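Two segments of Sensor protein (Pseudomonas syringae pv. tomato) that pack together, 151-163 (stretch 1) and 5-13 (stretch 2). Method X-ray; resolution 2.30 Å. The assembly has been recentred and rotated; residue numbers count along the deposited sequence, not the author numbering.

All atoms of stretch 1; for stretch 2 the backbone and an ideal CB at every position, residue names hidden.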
# COMPACT_ATOMS: atom_id res chain seq x y z
N TRP A 151 -11.88 10.38 1.49
CA TRP A 151 -11.32 11.69 1.13
C TRP A 151 -9.80 11.70 1.02
O TRP A 151 -9.26 12.47 0.25
CB TRP A 151 -11.81 12.80 2.08
CG TRP A 151 -11.26 12.71 3.45
CD1 TRP A 151 -11.88 12.20 4.54
CD2 TRP A 151 -9.94 13.12 3.88
NE1 TRP A 151 -11.05 12.28 5.63
CE2 TRP A 151 -9.86 12.84 5.26
CE3 TRP A 151 -8.85 13.73 3.25
CZ2 TRP A 151 -8.72 13.13 6.02
CZ3 TRP A 151 -7.72 14.03 3.99
CH2 TRP A 151 -7.66 13.73 5.36
N VAL A 152 -9.10 10.83 1.75
CA VAL A 152 -7.63 10.72 1.65
C VAL A 152 -7.24 10.31 0.23
O VAL A 152 -6.30 10.89 -0.39
CB VAL A 152 -7.01 9.75 2.69
CG1 VAL A 152 -5.54 9.53 2.39
CG2 VAL A 152 -7.13 10.31 4.07
N LEU A 153 -7.98 9.36 -0.31
CA LEU A 153 -7.75 8.92 -1.69
C LEU A 153 -8.30 9.90 -2.74
O LEU A 153 -7.65 10.11 -3.76
CB LEU A 153 -8.32 7.50 -1.88
CG LEU A 153 -8.13 6.88 -3.25
CD1 LEU A 153 -8.07 5.41 -3.13
CD2 LEU A 153 -9.31 7.28 -4.14
N GLN A 154 -9.47 10.49 -2.48
CA GLN A 154 -10.12 11.45 -3.40
C GLN A 154 -9.28 12.71 -3.63
O GLN A 154 -9.26 13.27 -4.71
CB GLN A 154 -11.50 11.87 -2.88
CG GLN A 154 -12.51 10.73 -2.97
CD GLN A 154 -13.79 10.94 -2.15
OE1 GLN A 154 -13.99 11.98 -1.53
NE2 GLN A 154 -14.69 9.93 -2.18
N GLU A 155 -8.59 13.14 -2.59
CA GLU A 155 -7.76 14.32 -2.68
C GLU A 155 -6.33 14.02 -3.11
O GLU A 155 -5.52 14.94 -3.13
CB GLU A 155 -7.82 15.06 -1.36
CG GLU A 155 -9.26 15.50 -1.06
CD GLU A 155 -9.37 16.34 0.16
OE1 GLU A 155 -8.34 16.62 0.80
OE2 GLU A 155 -10.52 16.73 0.48
N ALA A 156 -6.04 12.77 -3.48
CA ALA A 156 -4.73 12.41 -4.03
C ALA A 156 -4.52 13.16 -5.34
O ALA A 156 -5.44 13.31 -6.12
CB ALA A 156 -4.64 10.91 -4.26
N PHE A 157 -3.32 13.67 -5.55
CA PHE A 157 -2.99 14.34 -6.79
C PHE A 157 -3.19 13.41 -8.00
O PHE A 157 -3.73 13.81 -9.02
CB PHE A 157 -1.54 14.79 -6.74
CG PHE A 157 -1.20 15.78 -7.80
CD1 PHE A 157 -1.64 17.09 -7.70
CD2 PHE A 157 -0.39 15.43 -8.86
CE1 PHE A 157 -1.29 18.02 -8.67
CE2 PHE A 157 -0.06 16.37 -9.83
CZ PHE A 157 -0.52 17.66 -9.73
N ASP A 158 -2.71 12.18 -7.88
CA ASP A 158 -2.71 11.22 -8.97
C ASP A 158 -3.19 9.87 -8.41
O ASP A 158 -2.87 9.49 -7.29
CB ASP A 158 -1.27 11.03 -9.50
CG ASP A 158 -0.87 11.97 -10.64
OD1 ASP A 158 -1.74 12.37 -11.50
OD2 ASP A 158 0.37 12.25 -10.72
N LEU A 159 -3.97 9.15 -9.21
CA LEU A 159 -4.37 7.81 -8.88
C LEU A 159 -4.16 6.92 -10.09
O LEU A 159 -4.59 7.27 -11.20
CB LEU A 159 -5.85 7.79 -8.44
CG LEU A 159 -6.36 6.42 -7.95
CD1 LEU A 159 -6.72 6.47 -6.47
CD2 LEU A 159 -7.56 6.00 -8.75
N VAL A 160 -3.49 5.79 -9.90
CA VAL A 160 -3.36 4.81 -10.97
C VAL A 160 -3.93 3.46 -10.55
O VAL A 160 -3.60 2.95 -9.46
CB VAL A 160 -1.89 4.72 -11.53
CG1 VAL A 160 -0.91 4.41 -10.48
CG2 VAL A 160 -1.79 3.72 -12.65
N LEU A 161 -4.81 2.91 -11.38
CA LEU A 161 -5.32 1.52 -11.21
C LEU A 161 -4.35 0.48 -11.75
O LEU A 161 -3.96 0.53 -12.91
CB LEU A 161 -6.69 1.36 -11.90
CG LEU A 161 -7.44 0.03 -11.74
CD1 LEU A 161 -7.71 -0.24 -10.26
CD2 LEU A 161 -8.75 0.05 -12.63
N ILE A 162 -3.94 -0.44 -10.86
CA ILE A 162 -3.11 -1.58 -11.21
C ILE A 162 -4.09 -2.75 -11.24
O ILE A 162 -4.68 -3.13 -10.23
CB ILE A 162 -1.96 -1.80 -10.20
CG1 ILE A 162 -1.14 -0.50 -10.05
CG2 ILE A 162 -1.10 -3.04 -10.56
CD1 ILE A 162 -0.44 -0.07 -11.28
N ASP A 163 -4.28 -3.29 -12.44
CA ASP A 163 -5.34 -4.25 -12.72
C ASP A 163 -4.71 -5.62 -13.02
O ASP A 163 -3.60 -5.71 -13.53
CB ASP A 163 -6.17 -3.72 -13.88
CG ASP A 163 -7.33 -4.61 -14.25
OD1 ASP A 163 -8.07 -5.08 -13.36
OD2 ASP A 163 -7.54 -4.78 -15.46
N UNK A 5 3.60 18.96 -1.48
CA UNK A 5 3.80 17.52 -1.68
C UNK A 5 2.64 16.96 -2.47
O UNK A 5 1.48 17.31 -2.25
CB UNK A 5 3.94 16.79 -0.34
N UNK A 6 2.97 16.11 -3.43
CA UNK A 6 1.99 15.41 -4.26
C UNK A 6 1.93 13.93 -3.96
O UNK A 6 2.96 13.24 -3.99
CB UNK A 6 2.31 15.62 -5.74
N UNK A 7 0.71 13.45 -3.72
CA UNK A 7 0.42 12.04 -3.49
C UNK A 7 -0.02 11.34 -4.77
O UNK A 7 -0.98 11.79 -5.42
CB UNK A 7 -0.66 11.89 -2.42
N UNK A 8 0.65 10.23 -5.09
CA UNK A 8 0.22 9.27 -6.10
C UNK A 8 -0.12 7.92 -5.44
O UNK A 8 0.71 7.32 -4.76
CB UNK A 8 1.31 9.09 -7.16
N UNK A 9 -1.36 7.47 -5.64
CA UNK A 9 -1.85 6.21 -5.09
C UNK A 9 -1.91 5.19 -6.21
O UNK A 9 -2.55 5.44 -7.23
CB UNK A 9 -3.22 6.38 -4.43
N UNK A 10 -1.23 4.06 -6.01
CA UNK A 10 -1.38 2.87 -6.86
C UNK A 10 -2.47 2.02 -6.23
O UNK A 10 -2.25 1.42 -5.19
CB UNK A 10 -0.07 2.09 -7.00
N UNK A 11 -3.64 2.03 -6.85
CA UNK A 11 -4.84 1.34 -6.37
C UNK A 11 -4.97 -0.04 -7.00
O UNK A 11 -4.77 -0.19 -8.21
CB UNK A 11 -6.09 2.17 -6.67
N UNK A 12 -5.35 -1.03 -6.18
CA UNK A 12 -5.53 -2.40 -6.65
C UNK A 12 -6.76 -3.04 -6.01
O UNK A 12 -7.23 -2.56 -4.98
CB UNK A 12 -4.28 -3.23 -6.35
N UNK A 13 -7.25 -4.14 -6.61
CA UNK A 13 -8.40 -4.91 -6.12
C UNK A 13 -8.07 -5.83 -4.92
O UNK A 13 -8.93 -6.15 -4.11
CB UNK A 13 -8.96 -5.76 -7.27

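Position 5 precedes the strand, and its ideal CB has nothing of stretch 1 within 5.5 Å. The phi/psi of -63/137 suits any residue, so the contact sets no preference; it is G5.

At position 6, CA-to-CB points toward stretch 1, with the ideal CB 4.1 Å from F157 CB. The F157 phenyl ring nearby would suit a long aliphatic, aromatic or cationic chain. The residue is R6: its CD sits 3.8 Å from the F157 ring centroid, 14° off the normal, a CH-pi contact.

From position 7 the backbones pair as parallel strands. The carbonyl of 7 accepts from D158 N (O to N, 3.0 Å). The ideal CB, sideways, is 4.4 Å from A156 CA, near an apolar patch where a branched aliphatic would fit. It is L7, whose CD2 reaches A156 CB at 4.1 Å; a water bridges L7 N and F157 N.

Position 8 pairs with D158, its ideal CB 4.0 Å from D158 CB, on the face that also carries V160. An acid nearby and a valine beyond favour a long chain, basic or simply aliphatic. K8, all t, lays its CG 3.7 Å from D158 CB and its CE 3.7 Å from V160 CG1, so its contacts here are made by methylenes.

Position 9 turns to the other face, among A156, L153 and L159: the ideal CB is 4.1 Å from L159 CD1. Valine, isoleucine or leucine would suit. V9 places CG2 3.7 Å from A156 CB and CG1 4.3 Å from L153 CD1, while its backbone N donates to D158 O (3.0 Å) and its O accepts from V160 N (2.9 Å).

Position 10 returns to the face of V160, with the ideal CB 4.3 Å from V160 CG1 and 4.1 Å from I162 CG1; aliphatic or aromatic groups are plausible. In F10, CD1 approaches V160 CG1 tightly at 3.1 Å, and I162 CD1 (4.0 Å from F10 CD1) lies at the ring edge.

At position 11 the ideal CB is 4.4 Å from L159 CD1 and 4.6 Å from L161 CD1, so leucine, isoleucine or methionine could fill it. L11 spreads its branches: CD2 lies 4.1 Å from L159 CD2 and 4.2 Å from L161 CD1, CD1 4.4 Å from L153 CD1. L11 N donates to V160 O and L11 O accepts from I162 N, both N-to-O distances 2.8 Å.

At 12, the ideal CB would lie 3.9 Å from I162 O; small residues fit, and it is G12. Position 13 has no close neighbour to choose by; A13 N reaches I162 O through a water.

Stretch 2 5-13: GRLKVFLGA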
# COMPACT_ATOMS: atom_id res chain seq x y z
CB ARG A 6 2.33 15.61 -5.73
CG ARG A 6 2.12 17.05 -6.15
CD ARG A 6 2.67 17.31 -7.53
NE ARG A 6 2.32 18.66 -7.97
CZ ARG A 6 2.64 19.15 -9.17
NH1 ARG A 6 3.28 18.39 -10.07
NH2 ARG A 6 2.26 20.39 -9.48
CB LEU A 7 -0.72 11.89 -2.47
CG LEU A 7 -1.05 10.49 -1.91
CD1 LEU A 7 0.17 9.76 -1.22
CD2 LEU A 7 -2.27 10.64 -0.97
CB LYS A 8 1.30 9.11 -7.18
CG LYS A 8 0.87 8.24 -8.35
CD LYS A 8 1.97 8.11 -9.39
CE LYS A 8 1.43 7.32 -10.64
NZ LYS A 8 2.46 7.00 -11.75
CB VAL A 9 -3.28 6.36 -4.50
CG1 VAL A 9 -3.82 5.00 -3.86
CG2 VAL A 9 -3.32 7.55 -3.53
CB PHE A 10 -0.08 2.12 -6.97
CG PHE A 10 1.02 2.91 -7.66
CD1 PHE A 10 1.31 2.71 -9.03
CD2 PHE A 10 1.75 3.88 -6.95
CE1 PHE A 10 2.35 3.45 -9.65
CE2 PHE A 10 2.79 4.62 -7.58
CZ PHE A 10 3.09 4.39 -8.91
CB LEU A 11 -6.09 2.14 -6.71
CG LEU A 11 -7.47 1.52 -6.39
CD1 LEU A 11 -7.69 1.40 -4.85
CD2 LEU A 11 -8.59 2.35 -7.08
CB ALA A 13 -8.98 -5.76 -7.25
O HOH W 1 -1.58 15.12 -3.30
O HOH W 2 -6.66 -4.60 -9.33
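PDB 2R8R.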